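PDB 1W5S: ORC1-type DNA replication protein 2 from Aeropyrum pernix, which binds DNA and ATP and takes part in regulating DNA replication, as an archaeal member of the Cdc6 family with AAA+ ATPase and winged-helix domains. Local coordinates for residues 24-29 with 220-225; 214-219 with 250-255. All blocks are in the same frame, centred on the assembly; numbering follows the deposited sequence.

Contact 1. Residues 24-29 with 220-225. With ADP (adenosine-5'-diphosphate), chain E.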
ATOM      1  N   LEU A  24     -12.006  -1.157 -13.999  1.00 39.35           N
ATOM      2  CA  LEU A  24     -12.055  -0.412 -12.771  1.00 39.65           C
ATOM      3  C   LEU A  24     -13.154   0.625 -12.875  1.00 39.86           C
ATOM      4  O   LEU A  24     -13.392   1.115 -13.947  1.00 40.95           O
ATOM      5  CB  LEU A  24     -10.715   0.263 -12.467  1.00 38.53           C
ATOM      6  CG  LEU A  24      -9.578  -0.680 -12.092  1.00 37.46           C
ATOM      7  CD1 LEU A  24      -8.361   0.119 -11.850  1.00 38.40           C
ATOM      8  CD2 LEU A  24      -9.875  -1.554 -10.863  1.00 36.15           C
ATOM      9  N   ARG A  25     -13.862   0.914 -11.785  1.00 39.20           N
ATOM     10  CA  ARG A  25     -14.881   1.949 -11.799  1.00 39.24           C
ATOM     11  C   ARG A  25     -14.564   3.037 -10.818  1.00 40.09           C
ATOM     12  O   ARG A  25     -15.281   4.051 -10.751  1.00 41.30           O
ATOM     13  CB  ARG A  25     -16.269   1.388 -11.500  1.00 37.55           C
ATOM     14  CG  ARG A  25     -16.797   0.481 -12.578  1.00 37.04           C
ATOM     15  CD  ARG A  25     -18.169  -0.055 -12.204  1.00 36.80           C
ATOM     16  NE  ARG A  25     -18.713  -0.918 -13.227  1.00 35.96           N
ATOM     17  CZ  ARG A  25     -19.892  -1.545 -13.166  1.00 36.53           C
ATOM     18  NH1 ARG A  25     -20.695  -1.462 -12.095  1.00 34.59           N
ATOM     19  NH2 ARG A  25     -20.268  -2.282 -14.188  1.00 35.66           N
ATOM     20  N   VAL A  26     -13.507   2.848 -10.044  1.00 41.80           N
ATOM     21  CA  VAL A  26     -13.118   3.849  -9.067  1.00 43.31           C
ATOM     22  C   VAL A  26     -11.691   4.380  -9.294  1.00 44.74           C
ATOM     23  O   VAL A  26     -11.398   5.564  -8.990  1.00 45.93           O
ATOM     24  CB  VAL A  26     -13.282   3.338  -7.611  1.00 43.07           C
ATOM     25  CG1 VAL A  26     -12.676   4.329  -6.642  1.00 43.69           C
ATOM     26  CG2 VAL A  26     -14.764   3.147  -7.257  1.00 43.79           C
ATOM     27  N   ARG A  27     -10.789   3.550  -9.768  1.00 45.49           N
ATOM     28  CA  ARG A  27      -9.411   4.050  -9.922  1.00 47.93           C
ATOM     29  C   ARG A  27      -9.091   4.163 -11.426  1.00 48.68           C
ATOM     30  O   ARG A  27      -7.941   4.136 -11.830  1.00 46.68           O
ATOM     31  CB  ARG A  27      -8.413   3.023  -9.317  1.00 48.00           C
ATOM     32  CG  ARG A  27      -8.457   2.865  -7.798  1.00 48.50           C
ATOM     33  CD  ARG A  27      -8.082   4.096  -7.080  1.00 46.22           C
ATOM     34  NE  ARG A  27      -7.686   3.824  -5.689  1.00 44.76           N
ATOM     35  CZ  ARG A  27      -7.790   4.737  -4.721  1.00 46.64           C
ATOM     36  NH1 ARG A  27      -8.319   5.951  -5.018  1.00 45.61           N
ATOM     37  NH2 ARG A  27      -7.420   4.450  -3.461  1.00 41.21           N
ATOM     38  N   ARG A  28     -10.169   4.242 -12.204  1.00 50.63           N
ATOM     39  CA  ARG A  28     -10.283   3.617 -13.547  1.00 51.73           C
ATOM     40  C   ARG A  28      -9.628   4.467 -14.588  1.00 52.62           C
ATOM     41  O   ARG A  28      -8.987   3.961 -15.560  1.00 53.55           O
ATOM     42  CB  ARG A  28     -11.770   3.424 -13.911  1.00 52.38           C
ATOM     43  CG  ARG A  28     -12.509   4.612 -14.565  1.00 55.75           C
ATOM     44  CD  ARG A  28     -13.543   5.362 -13.631  1.00 59.26           C
ATOM     45  NE  ARG A  28     -13.009   5.838 -12.329  1.00 59.87           N
ATOM     46  CZ  ARG A  28     -12.238   6.918 -12.143  1.00 59.21           C
ATOM     47  NH1 ARG A  28     -11.824   7.650 -13.166  1.00 61.01           N
ATOM     48  NH2 ARG A  28     -11.834   7.236 -10.924  1.00 56.81           N
ATOM     49  N   GLY A  29      -9.799   5.764 -14.328  1.00 52.57           N
ATOM     50  CA  GLY A  29      -9.213   6.825 -15.081  1.00 52.35           C
ATOM     51  C   GLY A  29      -7.726   6.788 -14.894  1.00 51.77           C
ATOM     52  O   GLY A  29      -7.021   6.653 -15.910  1.00 53.00           O
ATOM     53  N   LEU A 220     -16.698   3.046  -2.039  1.00 36.97           N
ATOM     54  CA  LEU A 220     -16.947   1.668  -1.568  1.00 37.05           C
ATOM     55  C   LEU A 220     -18.243   1.103  -2.124  1.00 37.25           C
ATOM     56  O   LEU A 220     -18.314  -0.060  -2.491  1.00 36.44           O
ATOM     57  CB  LEU A 220     -16.930   1.558  -0.048  1.00 36.48           C
ATOM     58  CG  LEU A 220     -15.573   1.839   0.607  1.00 35.58           C
ATOM     59  CD1 LEU A 220     -15.652   1.688   2.100  1.00 33.57           C
ATOM     60  CD2 LEU A 220     -14.480   0.976  -0.001  1.00 37.45           C
ATOM     61  N   TYR A 221     -19.263   1.947  -2.193  1.00 37.89           N
ATOM     62  CA  TYR A 221     -20.490   1.572  -2.863  1.00 37.92           C
ATOM     63  C   TYR A 221     -20.214   1.115  -4.299  1.00 38.19           C
ATOM     64  O   TYR A 221     -20.553  -0.007  -4.680  1.00 39.73           O
ATOM     65  CB  TYR A 221     -21.557   2.695  -2.860  1.00 38.29           C
ATOM     66  CG  TYR A 221     -22.801   2.117  -3.477  1.00 38.59           C
ATOM     67  CD1 TYR A 221     -23.029   2.216  -4.829  1.00 39.02           C
ATOM     68  CD2 TYR A 221     -23.673   1.371  -2.727  1.00 38.43           C
ATOM     69  CE1 TYR A 221     -24.113   1.664  -5.409  1.00 37.48           C
ATOM     70  CE2 TYR A 221     -24.742   0.814  -3.288  1.00 39.98           C
ATOM     71  CZ  TYR A 221     -24.955   0.954  -4.656  1.00 39.25           C
ATOM     72  OH  TYR A 221     -26.059   0.383  -5.251  1.00 40.01           O
ATOM     73  N   THR A 222     -19.582   1.971  -5.091  1.00 37.23           N
ATOM     74  CA  THR A 222     -19.300   1.632  -6.453  1.00 36.28           C
ATOM     75  C   THR A 222     -18.519   0.293  -6.552  1.00 34.77           C
ATOM     76  O   THR A 222     -18.742  -0.507  -7.440  1.00 35.02           O
ATOM     77  CB  THR A 222     -18.530   2.794  -7.155  1.00 37.10           C
ATOM     78  OG1 THR A 222     -19.394   3.908  -7.302  1.00 38.88           O
ATOM     79  CG2 THR A 222     -18.040   2.400  -8.552  1.00 36.98           C
ATOM     80  N   ILE A 223     -17.584   0.069  -5.658  1.00 33.88           N
ATOM     81  CA  ILE A 223     -16.801  -1.198  -5.646  1.00 33.69           C
ATOM     82  C   ILE A 223     -17.645  -2.391  -5.292  1.00 32.61           C
ATOM     83  O   ILE A 223     -17.508  -3.403  -5.889  1.00 32.38           O
ATOM     84  CB  ILE A 223     -15.588  -1.091  -4.655  1.00 33.46           C
ATOM     85  CG1 ILE A 223     -14.515  -0.206  -5.302  1.00 33.09           C
ATOM     86  CG2 ILE A 223     -15.003  -2.442  -4.248  1.00 32.25           C
ATOM     87  CD1 ILE A 223     -13.430   0.240  -4.358  1.00 34.60           C
ATOM     88  N   LEU A 224     -18.522  -2.261  -4.302  1.00 34.08           N
ATOM     89  CA  LEU A 224     -19.400  -3.365  -3.866  1.00 34.41           C
ATOM     90  C   LEU A 224     -20.453  -3.686  -4.926  1.00 34.03           C
ATOM     91  O   LEU A 224     -20.655  -4.835  -5.305  1.00 33.93           O
ATOM     92  CB  LEU A 224     -20.062  -3.021  -2.538  1.00 35.82           C
ATOM     93  CG  LEU A 224     -19.213  -2.909  -1.255  1.00 36.13           C
ATOM     94  CD1 LEU A 224     -20.036  -2.366  -0.137  1.00 34.61           C
ATOM     95  CD2 LEU A 224     -18.696  -4.238  -0.900  1.00 38.83           C
ATOM     96  N   GLU A 225     -21.081  -2.642  -5.426  1.00 34.42           N
ATOM     97  CA  GLU A 225     -22.048  -2.767  -6.506  1.00 34.80           C
ATOM     98  C   GLU A 225     -21.490  -3.637  -7.661  1.00 33.80           C
ATOM     99  O   GLU A 225     -22.179  -4.464  -8.210  1.00 32.44           O
ATOM    100  CB  GLU A 225     -22.497  -1.357  -7.020  1.00 34.69           C
ATOM    101  CG  GLU A 225     -23.800  -1.453  -7.790  1.00 36.09           C
ATOM    102  CD  GLU A 225     -24.191  -0.245  -8.624  1.00 36.38           C
ATOM    103  OE1 GLU A 225     -25.395   0.015  -8.652  1.00 41.63           O
ATOM    104  OE2 GLU A 225     -23.350   0.403  -9.277  1.00 38.54           O
TER
HETATM  105  PB  ADP E 700      -4.074  -2.523  -0.747  1.00 20.83           P
HETATM  106  O1B ADP E 700      -4.051  -3.206   0.595  1.00 22.58           O
HETATM  107  O2B ADP E 700      -3.943  -1.007  -0.653  1.00 26.04           O
HETATM  108  O3B ADP E 700      -3.012  -3.124  -1.697  1.00 27.24           O
HETATM  109  PA  ADP E 700      -5.852  -4.047  -2.502  1.00 24.64           P
HETATM  110  O1A ADP E 700      -5.287  -5.301  -1.924  1.00 21.40           O
HETATM  111  O2A ADP E 700      -5.489  -3.545  -3.881  1.00 22.03           O
HETATM  112  O3A ADP E 700      -5.522  -2.844  -1.376  1.00 22.57           O
HETATM  113  O5' ADP E 700      -7.472  -4.100  -2.393  1.00 23.02           O
HETATM  114  C5' ADP E 700      -8.204  -4.685  -1.292  1.00 20.46           C
HETATM  115  C4' ADP E 700      -9.439  -5.353  -1.816  1.00 18.59           C
HETATM  116  O4' ADP E 700     -10.318  -4.362  -2.382  1.00 19.70           O
HETATM  117  C3' ADP E 700      -9.169  -6.330  -2.950  1.00 21.77           C
HETATM  118  O3' ADP E 700     -10.172  -7.323  -2.993  1.00 22.66           O
HETATM  119  C2' ADP E 700      -9.311  -5.491  -4.236  1.00 21.91           C
HETATM  120  O2' ADP E 700      -9.744  -6.274  -5.376  1.00 19.86           O
HETATM  121  C1' ADP E 700     -10.434  -4.526  -3.811  1.00 22.38           C
HETATM  122  N9  ADP E 700     -10.309  -3.269  -4.575  1.00 21.33           N
HETATM  123  C8  ADP E 700      -9.503  -2.251  -4.215  1.00 21.20           C
HETATM  124  N7  ADP E 700      -9.590  -1.243  -5.064  1.00 19.18           N
HETATM  125  C5  ADP E 700     -10.478  -1.581  -5.983  1.00 20.46           C
HETATM  126  C6  ADP E 700     -10.985  -0.915  -7.177  1.00 22.04           C
HETATM  127  N6  ADP E 700     -10.508   0.325  -7.470  1.00 23.77           N
HETATM  128  N1  ADP E 700     -11.927  -1.556  -7.916  1.00 23.77           N
HETATM  129  C2  ADP E 700     -12.333  -2.820  -7.557  1.00 22.31           C
HETATM  130  N3  ADP E 700     -11.856  -3.472  -6.464  1.00 20.70           N
HETATM  131  C4  ADP E 700     -10.962  -2.922  -5.663  1.00 19.20           C
HETATM  132  O   HOH W   1     -20.556  -0.041  -9.665  1.00 31.12           O

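Contact 2. Residues 214-219 with 250-255. With ADP (adenosine-5'-diphosphate), chain E; SO4 (sulfate ion), chain C.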
ATOM      1  N   ALA A 214      -7.649   6.802   1.102  1.00 31.20           N
ATOM      2  CA  ALA A 214      -8.576   5.723   1.516  1.00 31.65           C
ATOM      3  C   ALA A 214      -9.882   5.977   0.816  1.00 32.46           C
ATOM      4  O   ALA A 214     -10.178   7.117   0.511  1.00 33.94           O
ATOM      5  CB  ALA A 214      -8.781   5.718   3.058  1.00 32.31           C
ATOM      6  N   TYR A 215     -10.643   4.928   0.521  1.00 33.93           N
ATOM      7  CA  TYR A 215     -11.950   5.030  -0.134  1.00 34.63           C
ATOM      8  C   TYR A 215     -13.035   5.705   0.674  1.00 35.24           C
ATOM      9  O   TYR A 215     -13.196   5.460   1.867  1.00 35.68           O
ATOM     10  CB  TYR A 215     -12.476   3.650  -0.560  1.00 34.76           C
ATOM     11  CG  TYR A 215     -11.646   3.067  -1.680  1.00 34.72           C
ATOM     12  CD1 TYR A 215     -11.011   1.834  -1.538  1.00 34.22           C
ATOM     13  CD2 TYR A 215     -11.505   3.759  -2.892  1.00 32.70           C
ATOM     14  CE1 TYR A 215     -10.280   1.284  -2.576  1.00 33.06           C
ATOM     15  CE2 TYR A 215     -10.796   3.252  -3.896  1.00 34.34           C
ATOM     16  CZ  TYR A 215     -10.159   2.003  -3.743  1.00 34.83           C
ATOM     17  OH  TYR A 215      -9.429   1.511  -4.785  1.00 34.39           O
ATOM     18  N   LYS A 216     -13.787   6.578   0.000  1.00 35.62           N
ATOM     19  CA  LYS A 216     -14.959   7.209   0.631  1.00 35.32           C
ATOM     20  C   LYS A 216     -16.152   6.273   0.437  1.00 35.48           C
ATOM     21  O   LYS A 216     -16.069   5.283  -0.369  1.00 35.44           O
ATOM     22  CB  LYS A 216     -15.314   8.551   0.007  1.00 34.72           C
ATOM     23  CG  LYS A 216     -14.240   9.504  -0.170  1.00 36.18           C
ATOM     24  CD  LYS A 216     -13.580   9.936   1.104  1.00 38.30           C
ATOM     25  CE  LYS A 216     -12.663  11.122   0.723  1.00 38.61           C
ATOM     26  NZ  LYS A 216     -12.104  11.812   1.887  1.00 39.28           N
ATOM     27  N   SER A 217     -17.251   6.585   1.137  1.00 35.39           N
ATOM     28  CA  SER A 217     -18.429   5.694   1.128  1.00 36.67           C
ATOM     29  C   SER A 217     -19.014   5.454  -0.264  1.00 36.15           C
ATOM     30  O   SER A 217     -19.272   4.326  -0.633  1.00 35.65           O
ATOM     31  CB  SER A 217     -19.481   6.159   2.145  1.00 36.16           C
ATOM     32  OG  SER A 217     -19.769   7.539   2.015  1.00 39.32           O
ATOM     33  N   ARG A 218     -19.167   6.507  -1.042  1.00 37.54           N
ATOM     34  CA  ARG A 218     -19.576   6.414  -2.455  1.00 39.65           C
ATOM     35  C   ARG A 218     -18.642   5.569  -3.352  1.00 38.60           C
ATOM     36  O   ARG A 218     -19.086   4.975  -4.332  1.00 38.07           O
ATOM     37  CB  ARG A 218     -19.600   7.789  -3.121  1.00 40.08           C
ATOM     38  CG  ARG A 218     -20.750   8.714  -2.765  1.00 44.07           C
ATOM     39  CD  ARG A 218     -20.862   9.824  -3.904  1.00 46.31           C
ATOM     40  NE  ARG A 218     -21.352   9.224  -5.178  1.00 52.06           N
ATOM     41  CZ  ARG A 218     -20.715   9.170  -6.367  1.00 53.25           C
ATOM     42  NH1 ARG A 218     -19.503   9.706  -6.569  1.00 52.99           N
ATOM     43  NH2 ARG A 218     -21.335   8.594  -7.408  1.00 54.13           N
ATOM     44  N   GLU A 219     -17.363   5.549  -3.020  1.00 38.01           N
ATOM     45  CA  GLU A 219     -16.394   4.740  -3.750  1.00 37.50           C
ATOM     46  C   GLU A 219     -16.554   3.289  -3.336  1.00 36.88           C
ATOM     47  O   GLU A 219     -16.616   2.406  -4.175  1.00 35.67           O
ATOM     48  CB  GLU A 219     -14.966   5.245  -3.516  1.00 37.30           C
ATOM     49  CG  GLU A 219     -14.785   6.694  -3.873  1.00 36.43           C
ATOM     50  CD  GLU A 219     -13.378   7.192  -3.719  1.00 37.50           C
ATOM     51  OE1 GLU A 219     -12.827   7.689  -4.720  1.00 37.40           O
ATOM     52  OE2 GLU A 219     -12.843   7.151  -2.594  1.00 38.72           O
ATOM     53  N   GLY A 250     -16.705   3.775   4.850  1.00 36.38           N
ATOM     54  CA  GLY A 250     -16.305   4.991   4.130  1.00 35.96           C
ATOM     55  C   GLY A 250     -15.494   5.862   5.045  1.00 36.15           C
ATOM     56  O   GLY A 250     -15.784   5.996   6.195  1.00 36.44           O
ATOM     57  N   GLU A 251     -14.425   6.434   4.541  1.00 38.04           N
ATOM     58  CA  GLU A 251     -13.551   7.194   5.407  1.00 38.02           C
ATOM     59  C   GLU A 251     -14.166   8.567   5.769  1.00 37.85           C
ATOM     60  O   GLU A 251     -13.891   9.095   6.819  1.00 36.36           O
ATOM     61  CB  GLU A 251     -12.168   7.258   4.819  1.00 37.70           C
ATOM     62  CG  GLU A 251     -11.804   8.510   4.229  1.00 40.43           C
ATOM     63  CD  GLU A 251     -11.367   9.471   5.232  1.00 42.37           C
ATOM     64  OE1 GLU A 251     -10.683   8.972   6.163  1.00 49.26           O
ATOM     65  OE2 GLU A 251     -11.730  10.665   5.115  1.00 35.19           O
ATOM     66  N   ASP A 252     -15.041   9.082   4.910  1.00 38.15           N
ATOM     67  CA  ASP A 252     -15.886  10.254   5.233  1.00 38.62           C
ATOM     68  C   ASP A 252     -16.921  10.041   6.363  1.00 38.33           C
ATOM     69  O   ASP A 252     -17.498  11.001   6.861  1.00 37.94           O
ATOM     70  CB  ASP A 252     -16.620  10.748   3.976  1.00 39.23           C
ATOM     71  CG  ASP A 252     -17.203   9.600   3.124  1.00 40.58           C
ATOM     72  OD1 ASP A 252     -18.201   9.827   2.455  1.00 44.84           O
ATOM     73  OD2 ASP A 252     -16.671   8.472   3.101  1.00 41.60           O
ATOM     74  N   LYS A 253     -17.164   8.793   6.753  1.00 38.41           N
ATOM     75  CA  LYS A 253     -18.097   8.451   7.830  1.00 37.40           C
ATOM     76  C   LYS A 253     -17.365   7.807   9.009  1.00 36.85           C
ATOM     77  O   LYS A 253     -17.978   7.127   9.841  1.00 36.73           O
ATOM     78  CB  LYS A 253     -19.070   7.410   7.323  1.00 38.09           C
ATOM     79  CG  LYS A 253     -19.687   7.637   5.974  1.00 38.83           C
ATOM     80  CD  LYS A 253     -21.053   8.133   6.133  1.00 39.00           C
ATOM     81  CE  LYS A 253     -21.408   9.244   5.209  1.00 40.12           C
ATOM     82  NZ  LYS A 253     -22.069   8.543   4.088  1.00 46.04           N
ATOM     83  N   GLY A 254     -16.053   7.957   9.076  1.00 37.20           N
ATOM     84  CA  GLY A 254     -15.306   7.607  10.295  1.00 37.11           C
ATOM     85  C   GLY A 254     -14.600   6.269  10.227  1.00 37.28           C
ATOM     86  O   GLY A 254     -14.004   5.845  11.194  1.00 37.50           O
ATOM     87  N   GLY A 255     -14.629   5.623   9.065  1.00 37.31           N
ATOM     88  CA  GLY A 255     -13.939   4.368   8.874  1.00 36.77           C
ATOM     89  C   GLY A 255     -12.595   4.462   8.179  1.00 36.47           C
ATOM     90  O   GLY A 255     -12.139   5.530   7.795  1.00 36.22           O
TER
HETATM   91  PB  ADP E 700      -4.074  -2.523  -0.747  1.00 20.83           P
HETATM   92  O1B ADP E 700      -4.051  -3.206   0.595  1.00 22.58           O
HETATM   93  O2B ADP E 700      -3.943  -1.007  -0.653  1.00 26.04           O
HETATM   94  O3B ADP E 700      -3.012  -3.124  -1.697  1.00 27.24           O
HETATM   95  PA  ADP E 700      -5.852  -4.047  -2.502  1.00 24.64           P
HETATM   96  O1A ADP E 700      -5.287  -5.301  -1.924  1.00 21.40           O
HETATM   97  O2A ADP E 700      -5.489  -3.545  -3.881  1.00 22.03           O
HETATM   98  O3A ADP E 700      -5.522  -2.844  -1.376  1.00 22.57           O
HETATM   99  O5' ADP E 700      -7.472  -4.100  -2.393  1.00 23.02           O
HETATM  100  C5' ADP E 700      -8.204  -4.685  -1.292  1.00 20.46           C
HETATM  101  C4' ADP E 700      -9.439  -5.353  -1.816  1.00 18.59           C
HETATM  102  O4' ADP E 700     -10.318  -4.362  -2.382  1.00 19.70           O
HETATM  103  C3' ADP E 700      -9.169  -6.330  -2.950  1.00 21.77           C
HETATM  104  O3' ADP E 700     -10.172  -7.323  -2.993  1.00 22.66           O
HETATM  105  C2' ADP E 700      -9.311  -5.491  -4.236  1.00 21.91           C
HETATM  106  O2' ADP E 700      -9.744  -6.274  -5.376  1.00 19.86           O
HETATM  107  C1' ADP E 700     -10.434  -4.526  -3.811  1.00 22.38           C
HETATM  108  N9  ADP E 700     -10.309  -3.269  -4.575  1.00 21.33           N
HETATM  109  C8  ADP E 700      -9.503  -2.251  -4.215  1.00 21.20           C
HETATM  110  N7  ADP E 700      -9.590  -1.243  -5.064  1.00 19.18           N
HETATM  111  C5  ADP E 700     -10.478  -1.581  -5.983  1.00 20.46           C
HETATM  112  C6  ADP E 700     -10.985  -0.915  -7.177  1.00 22.04           C
HETATM  113  N6  ADP E 700     -10.508   0.325  -7.470  1.00 23.77           N
HETATM  114  N1  ADP E 700     -11.927  -1.556  -7.916  1.00 23.77           N
HETATM  115  C2  ADP E 700     -12.333  -2.820  -7.557  1.00 22.31           C
HETATM  116  N3  ADP E 700     -11.856  -3.472  -6.464  1.00 20.70           N
HETATM  117  C4  ADP E 700     -10.962  -2.922  -5.663  1.00 19.20           C
HETATM  118  S   SO4 C 500      -6.208   9.160   3.676  1.00 34.89           S
HETATM  119  O1  SO4 C 500      -6.715   9.500   4.998  1.00 40.05           O
HETATM  120  O2  SO4 C 500      -7.112   9.552   2.627  1.00 36.82           O
HETATM  121  O3  SO4 C 500      -5.864   7.734   3.734  1.00 35.89           O
HETATM  122  O4  SO4 C 500      -4.981   9.907   3.336  1.00 31.93           O

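Contact 1. Residues 24-29 with 220-225
Thr222 meets the loop 24-29 with its methyl: CG2 sits 3.6 Å from Arg25 CB and 3.6 Å from Val26 CG2, so one carbon bridges two neighbouring side chains. A chi1 of -69° sets that methyl anti to the backbone N, turned to 24-29, and leaves OG1 to bond back to Arg218 O one turn earlier in the helix. Val26 reaches over with CG2, which also lies 3.9 Å from Ile223 CG1. Beyond this apolar patch, the extended Arg25 chain runs out toward the acidic side of helix 217-231. Its NH1 stands 4.3 Å from Glu225 OE2, too far for a salt bridge, and a water in the guanidinium plane fills the step: it accepts from Arg25 NH1 at 2.8 Å and donates to both Thr222 O and Glu225 OE2. Arg25 NH1 also makes a salt bridge with Glu229, one turn after Glu225. Both segments approach the adenine of ADP as well: Leu24 CD2 is 3.6 Å from ADP N1 and Ile223 CD1 3.8 Å from ADP C5. Apolar side chains from an N-terminal loop and a lid helix thus line the adenine pocket of an AAA+ ATPase, at the junction of the P-loop domain and the lid.

Contact 2. Residues 214-219 with 250-255
With chi1 of 50° in Ser217 and 43° in Asp252, both side chains are tucked between backbone N and carbonyl carbon, and this turns the serine hydroxyl and the carboxylate onto each other. The carboxylate then grips Ser217 twice: Ser217 N gives a 2.8 Å bond to the syn lone pair of Asp252 OD2, while Ser217 OG donates to Asp252 OD1, also at 2.8 Å, from 26° out of the carboxylate plane. Lys253 NZ in turn donates to Ser217 OG, 3.3 Å away. Replacing Ser217 by alanine would probably cost Asp252 OD1 its hydroxyl donor and Lys253 NZ one of its acceptors, and let the carboxylate turn more easily about its CB-CG bond. Gly250 CA comes within 3.5 Å of Ser217 N, where a CB would run into Ser217 CB. Alongside, Glu251 N donates to Tyr215 O at 3.1 Å, in the carbonyl plane. Lys216 NZ and Glu251 OE2 form a salt bridge at 3.4 Å, its hydrogen bond weak; Glu251 OE1 turns instead to Arg394 and Arg60. From the carbonyl that Glu251 holds, the Tyr215 side chain leads away to ADP, where OH donates to N7 over 2.8 Å. Lys216 is the N-cap of helix 217-231, and Asp252, from the turn after helix 239-249, takes the next amide. The lid's opening helix is thereby fastened beside the nucleotide site, with Tyr215, just ahead of it, among the ATP-binding residues.

How the contacts relate
Helix 217-231 is common to both contacts: contact 2 fixes its first turn, and contact 1 uses the turn that follows. Tyr215 couples them, its ring against Val26 and its CB against Leu220, and both contacts reach the adenine of ADP. Each is partly buried: contact 1 has Val26 and Ile223 inside and Arg25 exposed, contact 2 has Ala214, Tyr215, Ser217 and Gly250 inside and Lys216, Asp252 and Lys253 exposed. Their chemistry differs with their partners. Contact 1 joins the lid to an N-terminal loop, remote in sequence, through methyl packing and a water, without any direct hydrogen bond between segments 24-29 and 220-225. Contact 2 is polar, held by direct hydrogen bonds and a salt bridge.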